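Local coordinates for geranyltranstransferase (Staphylococcus aureus, PDB 1RTR), which probably catalyses prenyl transfer that builds farnesyl diphosphate from isopentenyl diphosphate and allylic diphosphates in isoprenoid biosynthesis, at residues Glu201-Tyr206 against Thr270-Gln275; Val19-Ser24 against Glu32-Ser37; Thr76-His81 against Val148-Gly153; Asn7-Glu12 against Leu50-Asp55. All blocks are in the same frame, centred on the assembly; numbering follows the deposited sequence.

Contact 1: Glu201-Tyr206 against Thr270-Gln275; sequences EHLESY and TQIDEQ
H202 and L203 on helix 197-227 meet Q271 and I272, in the loop between helix 245-270 and the final helix, 279-289, of this all-alpha prenyl synthase fold. The closest backbone approach, 6.6 Å between the CA atoms of H202 and I272, is close enough for side chains of both segments to touch.

The flat-group contact belongs to H202. Q271 CB lies 3.5 Å from both CD2 and NE2 of the ring, on the side of the face over which the backbone O of Q271 stands, toward the rim. The E201 carboxylate, near the opposite face, might favour a protonated imidazole. A weak hydrogen bond from ND1 to the backbone O of T198 helps to fix the rotation of the ring.

Apolar contact follows at I272. It reaches the helix through its CG1 branch: CG1 packs 3.9 Å from H202 CB, and the terminal CD1 meets L203 CD2 at 3.9 Å, the two side chains crossing at about a right angle. With chi1 at -82°, I272 sets CG1 opposite its own carbonyl carbon, and from there CD1 extends to L203, whose other neighbours include V186 and M187 of helix 179-193.

Polar geometry shapes the loop beyond. In an Asx turn, Q275 N donates to D273 OD1 over 3.0 Å at 173°, meeting the oxygen from above the carboxylate plane.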
loop_
_atom_site.group_PDB
_atom_site.type_symbol
_atom_site.label_atom_id
_atom_site.label_comp_id
_atom_site.label_asym_id
_atom_site.label_seq_id
_atom_site.Cartn_x
_atom_site.Cartn_y
_atom_site.Cartn_z
ATOM N N GLU A 201 16.387 -11.430 18.478
ATOM C CA GLU A 201 16.011 -10.678 19.678
ATOM C C GLU A 201 16.902 -9.479 19.920
ATOM O O GLU A 201 16.413 -8.403 20.245
ATOM C CB GLU A 201 16.041 -11.566 20.922
ATOM C CG GLU A 201 15.833 -10.795 22.229
ATOM C CD GLU A 201 17.120 -10.257 22.862
ATOM O OE1 GLU A 201 18.088 -11.047 23.023
ATOM O OE2 GLU A 201 17.160 -9.040 23.210
ATOM N N HIS A 202 18.207 -9.662 19.801
ATOM C CA HIS A 202 19.132 -8.571 20.067
ATOM C C HIS A 202 19.070 -7.524 18.985
ATOM O O HIS A 202 19.248 -6.329 19.250
ATOM C CB HIS A 202 20.570 -9.089 20.217
ATOM C CG HIS A 202 20.763 -9.993 21.395
ATOM N ND1 HIS A 202 20.910 -11.358 21.269
ATOM C CD2 HIS A 202 20.824 -9.728 22.722
ATOM C CE1 HIS A 202 21.058 -11.897 22.468
ATOM N NE2 HIS A 202 21.006 -10.929 23.367
ATOM N N LEU A 203 18.817 -7.958 17.756
ATOM C CA LEU A 203 18.762 -7.014 16.642
ATOM C C LEU A 203 17.516 -6.163 16.763
ATOM O O LEU A 203 17.537 -4.966 16.470
ATOM C CB LEU A 203 18.817 -7.753 15.307
ATOM C CG LEU A 203 20.219 -8.237 14.912
ATOM C CD1 LEU A 203 20.134 -9.350 13.880
ATOM C CD2 LEU A 203 21.069 -7.067 14.409
ATOM N N GLU A 204 16.447 -6.797 17.240
ATOM C CA GLU A 204 15.192 -6.119 17.559
ATOM C C GLU A 204 15.347 -4.977 18.564
ATOM O O GLU A 204 15.091 -3.818 18.208
ATOM C CB GLU A 204 14.154 -7.121 18.052
ATOM C CG GLU A 204 13.093 -7.459 17.035
ATOM C CD GLU A 204 11.710 -7.005 17.460
ATOM O OE1 GLU A 204 11.540 -5.763 17.654
ATOM O OE2 GLU A 204 10.807 -7.896 17.592
ATOM N N SER A 205 15.774 -5.283 19.795
ATOM C CA SER A 205 16.038 -4.220 20.774
ATOM C C SER A 205 16.978 -3.193 20.209
ATOM O O SER A 205 16.749 -1.984 20.354
ATOM C CB SER A 205 16.629 -4.734 22.086
ATOM O OG SER A 205 15.981 -5.902 22.516
ATOM N N TYR A 206 18.038 -3.659 19.556
ATOM C CA TYR A 206 18.969 -2.721 18.962
ATOM C C TYR A 206 18.198 -1.739 18.101
ATOM O O TYR A 206 18.374 -0.528 18.246
ATOM C CB TYR A 206 20.063 -3.432 18.156
ATOM C CG TYR A 206 20.745 -2.527 17.139
ATOM C CD1 TYR A 206 20.319 -2.490 15.807
ATOM C CD2 TYR A 206 21.792 -1.693 17.515
ATOM C CE1 TYR A 206 20.945 -1.654 14.872
ATOM C CE2 TYR A 206 22.416 -0.853 16.595
ATOM C CZ TYR A 206 21.996 -0.847 15.278
ATOM O OH TYR A 206 22.610 -0.018 14.379
ATOM N N THR A 270 26.842 -5.750 21.631
ATOM C CA THR A 270 27.842 -6.586 22.323
ATOM C C THR A 270 27.307 -7.956 22.737
ATOM O O THR A 270 28.078 -8.838 23.119
ATOM C CB THR A 270 28.493 -5.882 23.564
ATOM O OG1 THR A 270 27.603 -5.946 24.688
ATOM C CG2 THR A 270 28.734 -4.382 23.335
ATOM N N GLN A 271 25.996 -8.147 22.667
ATOM C CA GLN A 271 25.424 -9.454 22.982
ATOM C C GLN A 271 25.213 -10.334 21.749
ATOM O O GLN A 271 24.834 -11.505 21.872
ATOM C CB GLN A 271 24.127 -9.300 23.789
ATOM C CG GLN A 271 24.299 -9.467 25.301
ATOM C CD GLN A 271 25.529 -8.740 25.844
ATOM O OE1 GLN A 271 25.582 -7.505 25.838
ATOM N NE2 GLN A 271 26.523 -9.504 26.302
ATOM N N ILE A 272 25.459 -9.777 20.562
ATOM C CA ILE A 272 25.346 -10.555 19.331
ATOM C C ILE A 272 26.554 -11.488 19.225
ATOM O O ILE A 272 27.692 -11.056 19.439
ATOM C CB ILE A 272 25.199 -9.632 18.099
ATOM C CG1 ILE A 272 23.737 -9.199 17.946
ATOM C CG2 ILE A 272 25.660 -10.338 16.824
ATOM C CD1 ILE A 272 23.546 -7.863 17.276
ATOM N N ASP A 273 26.301 -12.762 18.920
ATOM C CA ASP A 273 27.361 -13.773 18.900
ATOM C C ASP A 273 28.500 -13.430 17.916
ATOM O O ASP A 273 28.276 -12.806 16.866
ATOM C CB ASP A 273 26.773 -15.195 18.766
ATOM C CG ASP A 273 27.299 -15.973 17.565
ATOM O OD1 ASP A 273 28.526 -15.961 17.287
ATOM O OD2 ASP A 273 26.532 -16.674 16.861
ATOM N N GLU A 274 29.718 -13.834 18.287
ATOM C CA GLU A 274 30.945 -13.237 17.745
ATOM C C GLU A 274 31.245 -13.475 16.258
ATOM O O GLU A 274 32.067 -12.763 15.674
ATOM C CB GLU A 274 32.153 -13.581 18.636
ATOM C CG GLU A 274 32.819 -14.934 18.376
ATOM C CD GLU A 274 34.345 -14.835 18.378
ATOM O OE1 GLU A 274 34.952 -14.921 19.480
ATOM O OE2 GLU A 274 34.934 -14.655 17.278
ATOM N N GLN A 275 30.555 -14.445 15.656
ATOM C CA GLN A 275 30.662 -14.714 14.221
ATOM C C GLN A 275 30.116 -13.581 13.352
ATOM O O GLN A 275 30.421 -13.520 12.160
ATOM C CB GLN A 275 29.979 -16.035 13.868
ATOM C CG GLN A 275 28.571 -15.892 13.328
ATOM C CD GLN A 275 27.843 -17.210 13.252
ATOM O OE1 GLN A 275 27.630 -17.864 14.269
ATOM N NE2 GLN A 275 27.458 -17.607 12.049
#

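Contact 2: Val19-Ser24 against Glu32-Ser37; sequences VAINKS and ESMLYS
I21, in the loop between helix 6-18 and helix 30-38, packs on M34 and L35 of the second of these helices, and K23 joins it at L35. The connection thus folds onto the helix it precedes, with the CA atoms of I21 and L35 7.0 Å apart.

Early in the helical segment the polar side chains serve other partners: E32 bonds through OE1 to Y103 OH, and S33 OG bonds to N99 ND2. M34 is the first to touch the loop. Its chain stays extended through chi2 and bends at chi3 (77°), which carries the methyl CE over the isoleucine, 3.7 Å from I21 CD1 and 3.9 Å from I21 CG2. The two side chains cross at about a right angle.

L35 follows and buries more against the loop than any other residue of its segment. The L35 and I21 side chains pass each other pointing opposite ways, L35 CD1 lying 4.0 Å from I21 CG1 and L35 CD2 3.9 Å from I21 CB. The same CD2 also approaches the backbone O of I21 and, at 3.7 Å, K23 NZ. Bends at chi2 and chi4 fold the lysine back to bring its amine there.

H147 of the second subunit packs on both I21 and M34, so the cluster also lines the dimer interface. Apolar carbons make most of the contact, so close packing and removal from water probably account for most of its cohesion, with K23 NZ against a methyl at its edge.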
loop_
_atom_site.group_PDB
_atom_site.type_symbol
_atom_site.label_atom_id
_atom_site.label_comp_id
_atom_site.label_asym_id
_atom_site.label_seq_id
_atom_site.Cartn_x
_atom_site.Cartn_y
_atom_site.Cartn_z
ATOM N N VAL A 19 16.011 4.922 -11.619
ATOM C CA VAL A 19 15.586 4.084 -12.720
ATOM C C VAL A 19 14.631 2.969 -12.239
ATOM O O VAL A 19 14.518 1.924 -12.874
ATOM C CB VAL A 19 16.844 3.550 -13.473
ATOM C CG1 VAL A 19 17.436 2.310 -12.784
ATOM C CG2 VAL A 19 16.546 3.301 -14.944
ATOM N N ALA A 20 13.925 3.221 -11.130
ATOM C CA ALA A 20 13.074 2.210 -10.473
ATOM C C ALA A 20 11.623 2.220 -10.952
ATOM O O ALA A 20 10.877 1.280 -10.701
ATOM C CB ALA A 20 13.129 2.363 -8.951
ATOM N N ILE A 21 11.234 3.300 -11.621
ATOM C CA ILE A 21 9.910 3.430 -12.212
ATOM C C ILE A 21 10.081 3.655 -13.715
ATOM O O ILE A 21 10.839 4.528 -14.128
ATOM C CB ILE A 21 9.116 4.610 -11.556
ATOM C CG1 ILE A 21 9.109 4.498 -10.029
ATOM C CG2 ILE A 21 7.688 4.700 -12.098
ATOM C CD1 ILE A 21 8.444 3.232 -9.479
ATOM N N ASN A 22 9.397 2.853 -14.523
ATOM C CA ASN A 22 9.465 2.996 -15.978
ATOM C C ASN A 22 8.492 4.052 -16.484
ATOM O O ASN A 22 7.400 4.225 -15.928
ATOM C CB ASN A 22 9.199 1.664 -16.678
ATOM C CG ASN A 22 10.363 0.705 -16.565
ATOM O OD1 ASN A 22 11.519 1.068 -16.795
ATOM N ND2 ASN A 22 10.063 -0.533 -16.208
ATOM N N LYS A 23 8.899 4.741 -17.551
ATOM C CA LYS A 23 8.127 5.848 -18.118
ATOM C C LYS A 23 6.683 5.488 -18.509
ATOM O O LYS A 23 6.384 4.346 -18.888
ATOM C CB LYS A 23 8.883 6.488 -19.298
ATOM C CG LYS A 23 10.096 7.357 -18.886
ATOM C CD LYS A 23 9.827 8.201 -17.614
ATOM C CE LYS A 23 11.125 8.585 -16.895
ATOM N NZ LYS A 23 11.793 7.422 -16.226
ATOM N N SER A 24 5.810 6.490 -18.399
ATOM C CA SER A 24 4.363 6.360 -18.597
ATOM C C SER A 24 3.953 5.753 -19.941
ATOM O O SER A 24 4.406 6.197 -21.001
ATOM C CB SER A 24 3.679 7.730 -18.435
ATOM O OG SER A 24 4.601 8.740 -18.042
ATOM N N GLU A 32 6.545 10.810 -13.456
ATOM C CA GLU A 32 7.526 11.875 -13.213
ATOM C C GLU A 32 7.308 12.514 -11.838
ATOM O O GLU A 32 8.258 12.984 -11.211
ATOM C CB GLU A 32 7.656 12.901 -14.369
ATOM C CG GLU A 32 6.365 13.492 -14.918
ATOM C CD GLU A 32 6.496 14.949 -15.387
ATOM O OE1 GLU A 32 7.427 15.678 -14.929
ATOM O OE2 GLU A 32 5.640 15.377 -16.211
ATOM N N SER A 33 6.064 12.491 -11.361
ATOM C CA SER A 33 5.747 12.860 -9.987
ATOM C C SER A 33 6.337 11.861 -8.974
ATOM O O SER A 33 6.965 12.263 -8.003
ATOM C CB SER A 33 4.239 12.961 -9.815
ATOM O OG SER A 33 3.899 13.354 -8.499
ATOM N N MET A 34 6.135 10.564 -9.209
ATOM C CA MET A 34 6.722 9.508 -8.385
ATOM C C MET A 34 8.236 9.677 -8.313
ATOM O O MET A 34 8.813 9.736 -7.222
ATOM C CB MET A 34 6.376 8.109 -8.936
ATOM C CG MET A 34 4.921 7.643 -8.713
ATOM S SD MET A 34 4.354 6.313 -9.837
ATOM C CE MET A 34 5.127 4.931 -9.125
ATOM N N LEU A 35 8.863 9.764 -9.487
ATOM C CA LEU A 35 10.312 9.903 -9.630
ATOM C C LEU A 35 10.855 11.192 -9.022
ATOM O O LEU A 35 11.932 11.197 -8.426
ATOM C CB LEU A 35 10.703 9.825 -11.106
ATOM C CG LEU A 35 11.424 8.578 -11.625
ATOM C CD1 LEU A 35 11.712 7.508 -10.555
ATOM C CD2 LEU A 35 10.636 7.984 -12.781
ATOM N N TYR A 36 10.106 12.278 -9.173
ATOM C CA TYR A 36 10.492 13.563 -8.593
ATOM C C TYR A 36 10.797 13.453 -7.097
ATOM O O TYR A 36 11.882 13.852 -6.660
ATOM C CB TYR A 36 9.424 14.639 -8.859
ATOM C CG TYR A 36 9.754 16.003 -8.286
ATOM C CD1 TYR A 36 10.716 16.830 -8.881
ATOM C CD2 TYR A 36 9.104 16.469 -7.139
ATOM C CE1 TYR A 36 11.019 18.085 -8.352
ATOM C CE2 TYR A 36 9.397 17.731 -6.601
ATOM C CZ TYR A 36 10.356 18.530 -7.212
ATOM O OH TYR A 36 10.632 19.767 -6.664
ATOM N N SER A 37 9.847 12.916 -6.323
ATOM C CA SER A 37 10.022 12.752 -4.877
ATOM C C SER A 37 11.026 11.654 -4.528
ATOM O O SER A 37 11.792 11.779 -3.579
ATOM C CB SER A 37 8.688 12.468 -4.198
ATOM O OG SER A 37 7.766 13.511 -4.423
#

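Contact 3: Thr76-His81 against Val148-Gly153; sequences TYSLIH and VGMVGG
Helix 65-83 and the first turn of helix 150-159 come nearest at S78 and V151, whose CA atoms are 8.1 Å apart; long side chains therefore span the gap, while G149 holds the N-cap position of the second helix.

M150 does most of the spanning. Its CG is anti to the backbone N (chi1 174°) and the chain runs straight until chi3, where a torsion of 82° turns the methyl out of line. CE then lies 3.6 Å from Y77 CE2, approaching the ring obliquely, and equally close to S78 CB. The sulfur also rests on the serine, with M150 SD 3.6 Å from S78 CB. S78 OG is engaged by its own helix, bonding to the H75 backbone O. The Y77 hydroxyl OH reaches V151 CG1 at 3.9 Å, the side chains crossing at about a right angle.

D113 of the second subunit packs on Y77, and L30 of that subunit on V151. The first aspartate-rich motif of prenyl synthases begins directly after H81, and Y77 stands five residues ahead of it, a position associated with product length in this family. CE meets the ring and V151 CG1 the hydroxyl; these contacts are probably dispersive and offer the hydroxyl no polar partner.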
loop_
_atom_site.group_PDB
_atom_site.type_symbol
_atom_site.label_atom_id
_atom_site.label_comp_id
_atom_site.label_asym_id
_atom_site.label_seq_id
_atom_site.Cartn_x
_atom_site.Cartn_y
_atom_site.Cartn_z
ATOM N N THR A 76 9.245 7.557 1.034
ATOM C CA THR A 76 8.930 8.623 0.077
ATOM C C THR A 76 7.427 8.922 0.040
ATOM O O THR A 76 7.010 10.092 0.114
ATOM C CB THR A 76 9.427 8.243 -1.325
ATOM O OG1 THR A 76 10.852 8.062 -1.299
ATOM C CG2 THR A 76 9.231 9.386 -2.295
ATOM N N TYR A 77 6.616 7.871 -0.072
ATOM C CA TYR A 77 5.163 8.038 -0.107
ATOM C C TYR A 77 4.629 8.724 1.157
ATOM O O TYR A 77 3.735 9.560 1.070
ATOM C CB TYR A 77 4.436 6.697 -0.364
ATOM C CG TYR A 77 3.445 6.293 0.712
ATOM C CD1 TYR A 77 2.207 6.937 0.842
ATOM C CD2 TYR A 77 3.747 5.274 1.602
ATOM C CE1 TYR A 77 1.298 6.570 1.843
ATOM C CE2 TYR A 77 2.846 4.896 2.616
ATOM C CZ TYR A 77 1.626 5.540 2.718
ATOM O OH TYR A 77 0.748 5.162 3.700
ATOM N N SER A 78 5.162 8.376 2.323
ATOM C CA SER A 78 4.676 8.995 3.558
ATOM C C SER A 78 4.949 10.513 3.573
ATOM O O SER A 78 4.119 11.302 4.033
ATOM C CB SER A 78 5.247 8.295 4.796
ATOM O OG SER A 78 6.647 8.501 4.925
ATOM N N LEU A 79 6.100 10.902 3.029
ATOM C CA LEU A 79 6.478 12.297 2.898
ATOM C C LEU A 79 5.534 13.065 1.983
ATOM O O LEU A 79 5.103 14.168 2.329
ATOM C CB LEU A 79 7.925 12.416 2.393
ATOM C CG LEU A 79 9.061 12.650 3.408
ATOM C CD1 LEU A 79 8.733 12.176 4.855
ATOM C CD2 LEU A 79 10.379 12.047 2.902
ATOM N N ILE A 80 5.215 12.500 0.818
ATOM C CA ILE A 80 4.319 13.174 -0.117
ATOM C C ILE A 80 2.976 13.405 0.559
ATOM O O ILE A 80 2.430 14.498 0.480
ATOM C CB ILE A 80 4.136 12.378 -1.437
ATOM C CG1 ILE A 80 5.443 12.322 -2.225
ATOM C CG2 ILE A 80 3.053 13.013 -2.294
ATOM C CD1 ILE A 80 5.542 11.137 -3.162
ATOM N N HIS A 81 2.447 12.387 1.232
ATOM C CA HIS A 81 1.188 12.569 1.945
ATOM C C HIS A 81 1.333 13.539 3.123
ATOM O O HIS A 81 0.488 14.428 3.271
ATOM C CB HIS A 81 0.564 11.240 2.378
ATOM C CG HIS A 81 -0.116 10.496 1.269
ATOM N ND1 HIS A 81 0.212 10.668 -0.063
ATOM C CD2 HIS A 81 -1.088 9.556 1.298
ATOM C CE1 HIS A 81 -0.539 9.873 -0.803
ATOM N NE2 HIS A 81 -1.335 9.189 -0.002
ATOM N N VAL A 148 -1.182 0.135 12.768
ATOM C CA VAL A 148 -0.491 -0.004 14.057
ATOM C C VAL A 148 1.011 0.298 13.969
ATOM O O VAL A 148 1.748 0.104 14.943
ATOM C CB VAL A 148 -0.747 -1.397 14.765
ATOM C CG1 VAL A 148 -2.243 -1.698 14.866
ATOM C CG2 VAL A 148 0.007 -2.538 14.077
ATOM N N GLY A 149 1.454 0.759 12.798
ATOM C CA GLY A 149 2.816 1.202 12.584
ATOM C C GLY A 149 2.807 2.628 12.051
ATOM O O GLY A 149 2.150 3.525 12.626
ATOM N N MET A 150 3.509 2.838 10.930
ATOM C CA MET A 150 3.794 4.176 10.443
ATOM C C MET A 150 2.557 5.042 10.269
ATOM O O MET A 150 2.576 6.186 10.719
ATOM C CB MET A 150 4.668 4.149 9.181
ATOM C CG MET A 150 4.902 5.516 8.530
ATOM S SD MET A 150 5.735 5.385 6.929
ATOM C CE MET A 150 4.339 5.028 5.932
ATOM N N VAL A 151 1.482 4.545 9.638
ATOM C CA VAL A 151 0.334 5.452 9.475
ATOM C C VAL A 151 -0.433 5.722 10.774
ATOM O O VAL A 151 -0.973 6.811 10.940
ATOM C CB VAL A 151 -0.606 5.225 8.206
ATOM C CG1 VAL A 151 -0.126 4.142 7.324
ATOM C CG2 VAL A 151 -2.086 5.046 8.596
ATOM N N GLY A 152 -0.454 4.752 11.686
ATOM C CA GLY A 152 -1.063 4.923 12.999
ATOM C C GLY A 152 -0.361 6.014 13.795
ATOM O O GLY A 152 -1.001 6.771 14.517
ATOM N N GLY A 153 0.958 6.110 13.642
ATOM C CA GLY A 153 1.736 7.152 14.282
ATOM C C GLY A 153 1.455 8.529 13.721
ATOM O O GLY A 153 1.440 9.519 14.467
#

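Contact 4: Asn7-Glu12 against Leu50-Asp55; sequences NKLIDE and LLLTLD
The two methyls of L9 touch adjacent leucines of helix 45-56, one each: L51 and L52. The contact packs the N-terminal helix 6-18 against helix 45-56 of the all-helical prenyl synthase fold. The CA atoms of L9 and L51 are 8.2 Å apart, so three leucine side chains, all buried, join the pair at this level.

The L9 side chain starts toward helix 45-56, chi1 of -90° sets where CG lies, and chi2 of 165° turns the fork so that one methyl faces each leucine. One branch, CD1, lies 3.6 Å from L52 CD2 and 3.8 Å from L52 CG. The other, CD2, sits 3.8 Å from L51 CD2 and 3.9 Å from L51 CG, with L51 CB at 4.0 Å.

L51 starts toward helix 6-18 from its CA, but its chi2 of 8° is almost eclipsed, an uncommon leucine shape that should be read with caution at this resolution. L52 begins across the line between the helices; its CG is anti to the carbonyl carbon, and with chi2 the end comes round to L9 CD1.

Nearby, E12 OE1 bonds to Y61 OH while OE2 lies close to E62 OE1, which might raise the proton affinity of either carboxylate. Y61 also touches L9 and L51 from a loop, A68 of helix 65-83 packs on L51, and H280 and I284 of helix 279-289 pack on L52.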
loop_
_atom_site.group_PDB
_atom_site.type_symbol
_atom_site.label_atom_id
_atom_site.label_comp_id
_atom_site.label_asym_id
_atom_site.label_seq_id
_atom_site.Cartn_x
_atom_site.Cartn_y
_atom_site.Cartn_z
ATOM N N ASN A 7 28.869 6.358 1.730
ATOM C CA ASN A 7 28.581 7.140 0.526
ATOM C C ASN A 7 28.513 6.304 -0.756
ATOM O O ASN A 7 27.856 6.702 -1.719
ATOM C CB ASN A 7 29.582 8.278 0.355
ATOM C CG ASN A 7 31.000 7.808 0.483
ATOM O OD1 ASN A 7 31.549 7.777 1.582
ATOM N ND2 ASN A 7 31.602 7.412 -0.636
ATOM N N LYS A 8 29.182 5.152 -0.768
ATOM C CA LYS A 8 29.114 4.262 -1.923
ATOM C C LYS A 8 27.821 3.444 -1.970
ATOM O O LYS A 8 27.366 3.072 -3.060
ATOM C CB LYS A 8 30.348 3.360 -2.012
ATOM C CG LYS A 8 31.486 3.968 -2.836
ATOM C CD LYS A 8 31.349 3.632 -4.315
ATOM C CE LYS A 8 32.711 3.333 -4.942
ATOM N NZ LYS A 8 33.354 4.575 -5.461
ATOM N N LEU A 9 27.235 3.165 -0.804
ATOM C CA LEU A 9 25.910 2.555 -0.743
ATOM C C LEU A 9 24.813 3.559 -1.120
ATOM O O LEU A 9 23.949 3.253 -1.940
ATOM C CB LEU A 9 25.642 1.953 0.632
ATOM C CG LEU A 9 26.052 0.495 0.815
ATOM C CD1 LEU A 9 26.058 0.174 2.282
ATOM C CD2 LEU A 9 25.126 -0.445 0.082
ATOM N N ILE A 10 24.868 4.751 -0.528
ATOM C CA ILE A 10 23.977 5.857 -0.881
ATOM C C ILE A 10 23.928 6.063 -2.395
ATOM O O ILE A 10 22.854 6.261 -2.962
ATOM C CB ILE A 10 24.418 7.167 -0.171
ATOM C CG1 ILE A 10 24.259 7.042 1.348
ATOM C CG2 ILE A 10 23.633 8.372 -0.695
ATOM C CD1 ILE A 10 24.623 8.306 2.139
ATOM N N ASP A 11 25.096 6.007 -3.036
ATOM C CA ASP A 11 25.221 6.184 -4.482
ATOM C C ASP A 11 24.497 5.091 -5.240
ATOM O O ASP A 11 23.745 5.375 -6.173
ATOM C CB ASP A 11 26.692 6.195 -4.901
ATOM C CG ASP A 11 27.369 7.521 -4.625
ATOM O OD1 ASP A 11 28.620 7.554 -4.663
ATOM O OD2 ASP A 11 26.738 8.575 -4.350
ATOM N N GLU A 12 24.726 3.846 -4.834
ATOM C CA GLU A 12 24.078 2.708 -5.465
ATOM C C GLU A 12 22.560 2.775 -5.314
ATOM O O GLU A 12 21.830 2.530 -6.279
ATOM C CB GLU A 12 24.617 1.393 -4.921
ATOM C CG GLU A 12 24.275 0.217 -5.812
ATOM C CD GLU A 12 24.814 -1.090 -5.292
ATOM O OE1 GLU A 12 25.589 -1.080 -4.308
ATOM O OE2 GLU A 12 24.466 -2.132 -5.879
ATOM N N LEU A 50 19.288 -1.339 6.160
ATOM C CA LEU A 50 18.919 -2.705 5.773
ATOM C C LEU A 50 20.095 -3.414 5.089
ATOM O O LEU A 50 20.467 -4.538 5.456
ATOM C CB LEU A 50 17.645 -2.689 4.912
ATOM C CG LEU A 50 17.087 -3.762 3.954
ATOM C CD1 LEU A 50 17.533 -5.189 4.175
ATOM C CD2 LEU A 50 15.571 -3.697 3.951
ATOM N N LEU A 51 20.684 -2.731 4.111
ATOM C CA LEU A 51 21.887 -3.200 3.426
ATOM C C LEU A 51 23.028 -3.528 4.398
ATOM O O LEU A 51 23.561 -4.650 4.380
ATOM C CB LEU A 51 22.324 -2.160 2.384
ATOM C CG LEU A 51 21.767 -2.226 0.942
ATOM C CD1 LEU A 51 20.625 -3.254 0.709
ATOM C CD2 LEU A 51 21.373 -0.840 0.452
ATOM N N LEU A 52 23.387 -2.579 5.266
ATOM C CA LEU A 52 24.478 -2.802 6.236
ATOM C C LEU A 52 24.187 -3.925 7.236
ATOM O O LEU A 52 25.096 -4.692 7.586
ATOM C CB LEU A 52 24.881 -1.502 6.947
ATOM C CG LEU A 52 25.568 -0.459 6.036
ATOM C CD1 LEU A 52 25.619 0.910 6.654
ATOM C CD2 LEU A 52 26.962 -0.898 5.625
ATOM N N THR A 53 22.935 -4.051 7.677
ATOM C CA THR A 53 22.549 -5.160 8.556
ATOM C C THR A 53 22.809 -6.540 7.929
ATOM O O THR A 53 23.296 -7.458 8.607
ATOM C CB THR A 53 21.057 -5.033 8.999
ATOM O OG1 THR A 53 20.850 -3.787 9.672
ATOM C CG2 THR A 53 20.703 -6.076 10.045
ATOM N N LEU A 54 22.468 -6.697 6.652
ATOM C CA LEU A 54 22.772 -7.943 5.931
ATOM C C LEU A 54 24.281 -8.229 5.886
ATOM O O LEU A 54 24.714 -9.376 6.055
ATOM C CB LEU A 54 22.247 -7.884 4.498
ATOM C CG LEU A 54 20.767 -8.130 4.245
ATOM C CD1 LEU A 54 20.454 -7.828 2.787
ATOM C CD2 LEU A 54 20.356 -9.570 4.639
ATOM N N ASP A 55 25.072 -7.181 5.649
ATOM C CA ASP A 55 26.520 -7.324 5.600
ATOM C C ASP A 55 27.112 -7.765 6.945
ATOM O O ASP A 55 27.985 -8.631 6.975
ATOM C CB ASP A 55 27.187 -6.037 5.107
ATOM C CG ASP A 55 28.647 -6.249 4.762
ATOM O OD1 ASP A 55 29.525 -5.716 5.479
ATOM O OD2 ASP A 55 29.011 -6.968 3.805
#

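From the N terminus, contact 4 comes first: helix 6-18 is held to helix 45-56, closing a loop that contains the whole of contact 2, where the 19-24 connection lies on helix 30-38. Contact 3 follows in series, bringing helix 65-83 against the start of helix 150-159, and contact 1 closes last, joining helix 197-227 to the loop before helix 279-289. None of these closures cross. Contacts 2 and 3 touch, S37 OG lying 3.4 Å from I80 CG1, and both reach the second subunit. Contacts 1 and 2 lie on opposite sides of the chain's centre, their own centres 38 Å apart.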